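Local atomic coordinates of transcriptional regulator (PDB entry 3BHQ), a protein that probably binds regulatory DNA through an N-terminal helix-turn-helix domain and controls transcription as a TetR-family regulator. Residues Tyr30-Met35 against Thr54-Phe60; Ala162-Leu166 against Phe202-Tyr206. All coordinates share one frame; numbering follows the deposited sequence.

The two contacts lie on opposite sides of the chain's centre, about 40 Å apart between centres and about 25 Å between nearest atoms, and they share no helix. Contact 1 comes first and closes before contact 2 opens. It joins the loop between helices 9-28 and 35-42 to the start of helix 56-83, within the TetR-type DNA-binding region. Contact 2 pairs helix 159-181 with the end of helix 188-206 in the C-terminal region, where the second subunit packs close by. One contact of this all-helical chain thus belongs to the predicted DNA-binding end and the other lies beside the dimer interface, consistent with the usual division of TetR-family regulators.

Contact 1: Tyr30-Met35 against Thr54-Phe60; sequences YDGTSM and TDKETLF. With EDO (1,2-ethanediol), chain H.
The ammonium nitrogen of Lys56 is gripped by two backbone carbonyls and a water: NZ donates to Tyr30 O at 2.8 Å and to Thr33 O at 2.9 Å, while the water accepts a third bond. Both carbonyls belong to the type I beta turn Tyr30-Thr33, and in each case the donor stands about 30-35° away from the carbonyl plane. The water also donates to Asp31 OD1, part of a carboxylate that forms a salt bridge with Arg121. On its way to the turn the lysine chain runs across one face of the Tyr30 ring. A bend at chi3 (65°) in the otherwise extended chain sets CE above its middle, 3.6 Å from the ring centroid, and NZ completes a cation-pi contact over that same face. The tyrosine's rim leans on Phe60, with Tyr30 CD1 3.5 Å from Phe60 CD2, and its OH shares a 2.6 Å hydrogen bond with O2 of a bound ethanediol. Farther along, Met35, a selenomethionine at the start of helix 35-42, bends at chi2 and chi3 and lays SE 3.6 Å from Lys56 N, beside the first turn of helix 56-83. Asp55 is the N-cap of that helix: its OD1 accepts from both N and OG1 of Thr58. A methionine in place of Lys56 would probably leave the two turn carbonyls without their shared donor and the tyrosine face without its cation. The charged end of Lys56 is thus the polar link between loop and helix, alongside the Tyr30 and Met35 packing, and Asp31 probably adds a favourable charge through the water.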
loop_
_atom_site.group_PDB
_atom_site.type_symbol
_atom_site.label_atom_id
_atom_site.label_comp_id
_atom_site.label_asym_id
_atom_site.label_seq_id
_atom_site.Cartn_x
_atom_site.Cartn_y
_atom_site.Cartn_z
ATOM N N TYR A 30 -12.996 -15.148 5.024
ATOM C CA TYR A 30 -14.450 -15.032 5.014
ATOM C C TYR A 30 -15.167 -16.350 4.715
ATOM O O TYR A 30 -16.060 -16.752 5.468
ATOM C CB TYR A 30 -14.830 -13.962 4.001
ATOM C CG TYR A 30 -16.272 -13.650 3.908
ATOM C CD1 TYR A 30 -16.876 -12.835 4.873
ATOM C CD2 TYR A 30 -17.048 -14.133 2.854
ATOM C CE1 TYR A 30 -18.213 -12.521 4.800
ATOM C CE2 TYR A 30 -18.397 -13.813 2.756
ATOM C CZ TYR A 30 -18.972 -12.996 3.756
ATOM O OH TYR A 30 -20.286 -12.656 3.681
ATOM N N ASP A 31 -14.730 -17.060 3.669
ATOM C CA ASP A 31 -15.376 -18.327 3.284
ATOM C C ASP A 31 -15.090 -19.474 4.218
ATOM O O ASP A 31 -15.831 -20.440 4.199
ATOM C CB ASP A 31 -14.971 -18.785 1.870
ATOM C CG ASP A 31 -15.559 -17.936 0.786
ATOM O OD1 ASP A 31 -16.657 -17.368 0.991
ATOM O OD2 ASP A 31 -14.933 -17.881 -0.302
ATOM N N GLY A 32 -14.038 -19.368 5.021
ATOM C CA GLY A 32 -13.630 -20.440 5.930
ATOM C C GLY A 32 -14.287 -20.435 7.293
ATOM O O GLY A 32 -14.013 -21.328 8.095
ATOM N N THR A 33 -15.106 -19.423 7.577
ATOM C CA THR A 33 -15.809 -19.338 8.865
ATOM C C THR A 33 -17.287 -19.101 8.637
ATOM O O THR A 33 -17.758 -19.027 7.500
ATOM C CB THR A 33 -15.151 -18.298 9.827
ATOM O OG1 THR A 33 -15.700 -18.442 11.154
ATOM C CG2 THR A 33 -15.346 -16.869 9.346
ATOM N N SER A 34 -18.026 -19.055 9.736
ATOM C CA SER A 34 -19.456 -18.907 9.681
ATOM C C SER A 34 -19.996 -18.227 10.920
ATOM O O SER A 34 -19.319 -18.127 11.949
ATOM C CB SER A 34 -20.110 -20.290 9.568
ATOM O OG SER A 34 -19.832 -21.075 10.712
HETATM N N MSE A 35 -21.233 -17.780 10.812
HETATM C CA MSE A 35 -21.922 -17.155 11.957
HETATM C C MSE A 35 -21.982 -18.117 13.134
HETATM O O MSE A 35 -21.778 -17.712 14.284
HETATM C CB MSE A 35 -23.331 -16.727 11.553
HETATM C CG MSE A 35 -23.354 -15.618 10.507
HETATM SE SE MSE A 35 -22.977 -13.871 11.269
HETATM C CE MSE A 35 -24.793 -13.479 11.837
ATOM N N THR A 54 -26.956 -9.756 11.770
ATOM C CA THR A 54 -27.674 -10.138 10.532
ATOM C C THR A 54 -27.035 -11.224 9.666
ATOM O O THR A 54 -27.704 -12.221 9.344
ATOM C CB THR A 54 -27.993 -8.888 9.671
ATOM O OG1 THR A 54 -28.990 -8.152 10.375
ATOM C CG2 THR A 54 -28.569 -9.258 8.253
ATOM N N ASP A 55 -25.821 -10.980 9.217
ATOM C CA ASP A 55 -25.130 -11.933 8.361
ATOM C C ASP A 55 -23.635 -11.756 8.441
ATOM O O ASP A 55 -23.150 -10.809 9.053
ATOM C CB ASP A 55 -25.695 -11.905 6.916
ATOM C CG ASP A 55 -25.547 -10.575 6.216
ATOM O OD1 ASP A 55 -24.634 -9.765 6.529
ATOM O OD2 ASP A 55 -26.354 -10.363 5.272
ATOM N N LYS A 56 -22.907 -12.690 7.826
ATOM C CA LYS A 56 -21.472 -12.721 7.896
ATOM C C LYS A 56 -20.847 -11.477 7.240
ATOM O O LYS A 56 -19.842 -10.937 7.736
ATOM C CB LYS A 56 -20.967 -14.029 7.280
ATOM C CG LYS A 56 -19.566 -14.388 7.647
ATOM C CD LYS A 56 -19.185 -15.814 7.226
ATOM C CE LYS A 56 -19.177 -16.010 5.725
ATOM N NZ LYS A 56 -18.786 -17.401 5.350
ATOM N N GLU A 57 -21.477 -10.983 6.170
ATOM C CA GLU A 57 -20.981 -9.785 5.474
ATOM C C GLU A 57 -21.068 -8.538 6.370
ATOM O O GLU A 57 -20.135 -7.732 6.425
ATOM C CB GLU A 57 -21.768 -9.554 4.169
ATOM C CG GLU A 57 -21.399 -8.305 3.387
ATOM C CD GLU A 57 -22.009 -8.267 1.990
ATOM O OE1 GLU A 57 -23.076 -8.910 1.766
ATOM O OE2 GLU A 57 -21.439 -7.566 1.145
ATOM N N THR A 58 -22.216 -8.367 7.003
ATOM C CA THR A 58 -22.458 -7.279 7.953
ATOM C C THR A 58 -21.486 -7.329 9.120
ATOM O O THR A 58 -20.895 -6.299 9.503
ATOM C CB THR A 58 -23.934 -7.276 8.401
ATOM O OG1 THR A 58 -24.793 -7.186 7.252
ATOM C CG2 THR A 58 -24.220 -6.110 9.370
ATOM N N LEU A 59 -21.285 -8.528 9.672
ATOM C CA LEU A 59 -20.368 -8.707 10.779
ATOM C C LEU A 59 -18.918 -8.343 10.376
ATOM O O LEU A 59 -18.216 -7.700 11.146
ATOM C CB LEU A 59 -20.464 -10.142 11.294
ATOM C CG LEU A 59 -19.572 -10.544 12.478
ATOM C CD1 LEU A 59 -19.548 -9.548 13.642
ATOM C CD2 LEU A 59 -19.937 -11.951 13.020
ATOM N N PHE A 60 -18.511 -8.706 9.162
ATOM C CA PHE A 60 -17.159 -8.357 8.657
ATOM C C PHE A 60 -17.017 -6.814 8.611
ATOM O O PHE A 60 -15.975 -6.254 8.964
ATOM C CB PHE A 60 -16.930 -8.976 7.274
ATOM C CG PHE A 60 -15.474 -9.182 6.857
ATOM C CD1 PHE A 60 -14.379 -8.665 7.564
ATOM C CD2 PHE A 60 -15.217 -9.871 5.667
ATOM C CE1 PHE A 60 -13.068 -8.906 7.114
ATOM C CE2 PHE A 60 -13.904 -10.086 5.214
ATOM C CZ PHE A 60 -12.859 -9.623 5.939
HETATM C C1 EDO H . -20.413 -11.517 -0.089
HETATM O O1 EDO H . -20.049 -12.351 -1.193
HETATM C C2 EDO H . -21.683 -12.059 0.558
HETATM O O2 EDO H . -21.371 -13.214 1.354
HETATM O O HOH W 1 -18.900 -17.820 2.593
#

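Contact 2: Ala162-Leu166 against Phe202-Tyr206; sequences AASHL and FLAVY
Ala162, His165 and Leu166 of helix 159-181 meet Phe202 and Tyr206 of helix 188-206, two antiparallel neighbours in the C-terminal helical domain of this TetR-type regulator. The short segments run at 160° with their axes 11.0 Å apart, a gap bridged by the two aromatic side chains. The small methyl of Ala162 is the bump that fits against the Tyr206 ring: CB sits over one face, 3.9 Å from the ring centroid and displaced toward the rim. The opposite face of that ring rests on CG1 of Val205. Phe202, its CG anti to the backbone N (chi1 179°), reaches across to fill the hollow between Ala162 and Leu166. Its CD1 approaches Leu166 CB at 3.7 Å, the two side chains crossing at about a right angle, and its CE1 points edge-on at Ala162 O, 3.5 Å away. Tyr206 CD2 lies over one face of Phe202, toward the rim, so the two aromatic side chains of helix 188-206 also pack on each other. Phe145 of helix 123-150 meets the Phe202 ring and also touches Leu166, extending the packing to a third helix. On another flank His165 packs on Met169 of the second subunit, placing this contact beside the dimer interface. Tyr206 OH meets the same imidazole at its edge, near the ring plane, in a 2.7 Å hydrogen bond with His165 ND1.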
loop_
_atom_site.group_PDB
_atom_site.type_symbol
_atom_site.label_atom_id
_atom_site.label_comp_id
_atom_site.label_asym_id
_atom_site.label_seq_id
_atom_site.Cartn_x
_atom_site.Cartn_y
_atom_site.Cartn_z
ATOM N N ALA A 162 1.167 17.196 4.658
ATOM C CA ALA A 162 2.387 16.989 5.490
ATOM C C ALA A 162 2.261 15.681 6.260
ATOM O O ALA A 162 3.210 14.912 6.322
ATOM C CB ALA A 162 2.602 18.122 6.413
ATOM N N ALA A 163 1.077 15.401 6.797
ATOM C CA ALA A 163 0.844 14.126 7.474
ATOM C C ALA A 163 1.047 12.964 6.510
ATOM O O ALA A 163 1.763 12.008 6.851
ATOM C CB ALA A 163 -0.576 14.088 8.134
ATOM N N SER A 164 0.481 13.044 5.291
ATOM C CA SER A 164 0.655 11.950 4.319
ATOM C C SER A 164 2.141 11.787 3.952
ATOM O O SER A 164 2.574 10.673 3.717
ATOM C CB SER A 164 -0.192 12.150 3.049
ATOM O OG SER A 164 0.379 13.106 2.179
ATOM N N HIS A 165 2.898 12.889 3.928
ATOM C CA HIS A 165 4.353 12.816 3.663
ATOM C C HIS A 165 5.114 12.078 4.741
ATOM O O HIS A 165 5.970 11.242 4.431
ATOM C CB HIS A 165 4.951 14.188 3.394
ATOM C CG HIS A 165 4.500 14.782 2.093
ATOM N ND1 HIS A 165 4.721 16.098 1.773
ATOM C CD2 HIS A 165 3.802 14.252 1.067
ATOM C CE1 HIS A 165 4.244 16.338 0.565
ATOM N NE2 HIS A 165 3.679 15.234 0.113
ATOM N N LEU A 166 4.805 12.366 6.018
ATOM C CA LEU A 166 5.437 11.636 7.134
ATOM C C LEU A 166 5.081 10.136 7.017
ATOM O O LEU A 166 5.960 9.286 7.055
ATOM C CB LEU A 166 4.983 12.193 8.503
ATOM C CG LEU A 166 5.584 11.444 9.700
ATOM C CD1 LEU A 166 7.156 11.476 9.701
ATOM C CD2 LEU A 166 4.991 11.943 11.047
ATOM N N PHE A 202 11.616 14.534 6.992
ATOM C CA PHE A 202 10.419 15.322 7.276
ATOM C C PHE A 202 10.756 16.719 7.802
ATOM O O PHE A 202 10.183 17.703 7.323
ATOM C CB PHE A 202 9.507 14.593 8.269
ATOM C CG PHE A 202 8.260 15.363 8.624
ATOM C CD1 PHE A 202 7.104 15.214 7.876
ATOM C CD2 PHE A 202 8.247 16.227 9.722
ATOM C CE1 PHE A 202 5.963 15.907 8.232
ATOM C CE2 PHE A 202 7.107 16.945 10.060
ATOM C CZ PHE A 202 5.975 16.779 9.305
ATOM N N LEU A 203 11.665 16.815 8.776
ATOM C CA LEU A 203 12.053 18.121 9.326
ATOM C C LEU A 203 12.845 18.984 8.338
ATOM O O LEU A 203 12.794 20.218 8.440
ATOM C CB LEU A 203 12.802 17.976 10.665
ATOM C CG LEU A 203 11.878 17.562 11.815
ATOM C CD1 LEU A 203 12.673 17.208 13.061
ATOM C CD2 LEU A 203 10.844 18.614 12.132
ATOM N N ALA A 204 13.539 18.355 7.378
ATOM C CA ALA A 204 14.235 19.091 6.318
ATOM C C ALA A 204 13.252 19.910 5.496
ATOM O O ALA A 204 13.587 20.999 5.040
ATOM C CB ALA A 204 15.052 18.156 5.435
ATOM N N VAL A 205 12.026 19.414 5.337
ATOM C CA VAL A 205 10.969 20.121 4.635
ATOM C C VAL A 205 10.104 20.998 5.538
ATOM O O VAL A 205 9.804 22.154 5.215
ATOM C CB VAL A 205 9.930 19.112 3.990
ATOM C CG1 VAL A 205 8.902 19.876 3.132
ATOM C CG2 VAL A 205 10.593 18.001 3.215
ATOM N N TYR A 206 9.665 20.434 6.667
ATOM C CA TYR A 206 8.652 21.076 7.520
ATOM C C TYR A 206 9.120 21.672 8.845
ATOM O O TYR A 206 8.302 22.205 9.617
ATOM C CB TYR A 206 7.500 20.103 7.763
ATOM C CG TYR A 206 6.823 19.672 6.483
ATOM C CD1 TYR A 206 6.086 20.595 5.719
ATOM C CD2 TYR A 206 6.907 18.374 6.032
ATOM C CE1 TYR A 206 5.467 20.217 4.545
ATOM C CE2 TYR A 206 6.281 17.981 4.851
ATOM C CZ TYR A 206 5.562 18.911 4.112
ATOM O OH TYR A 206 4.930 18.541 2.953
#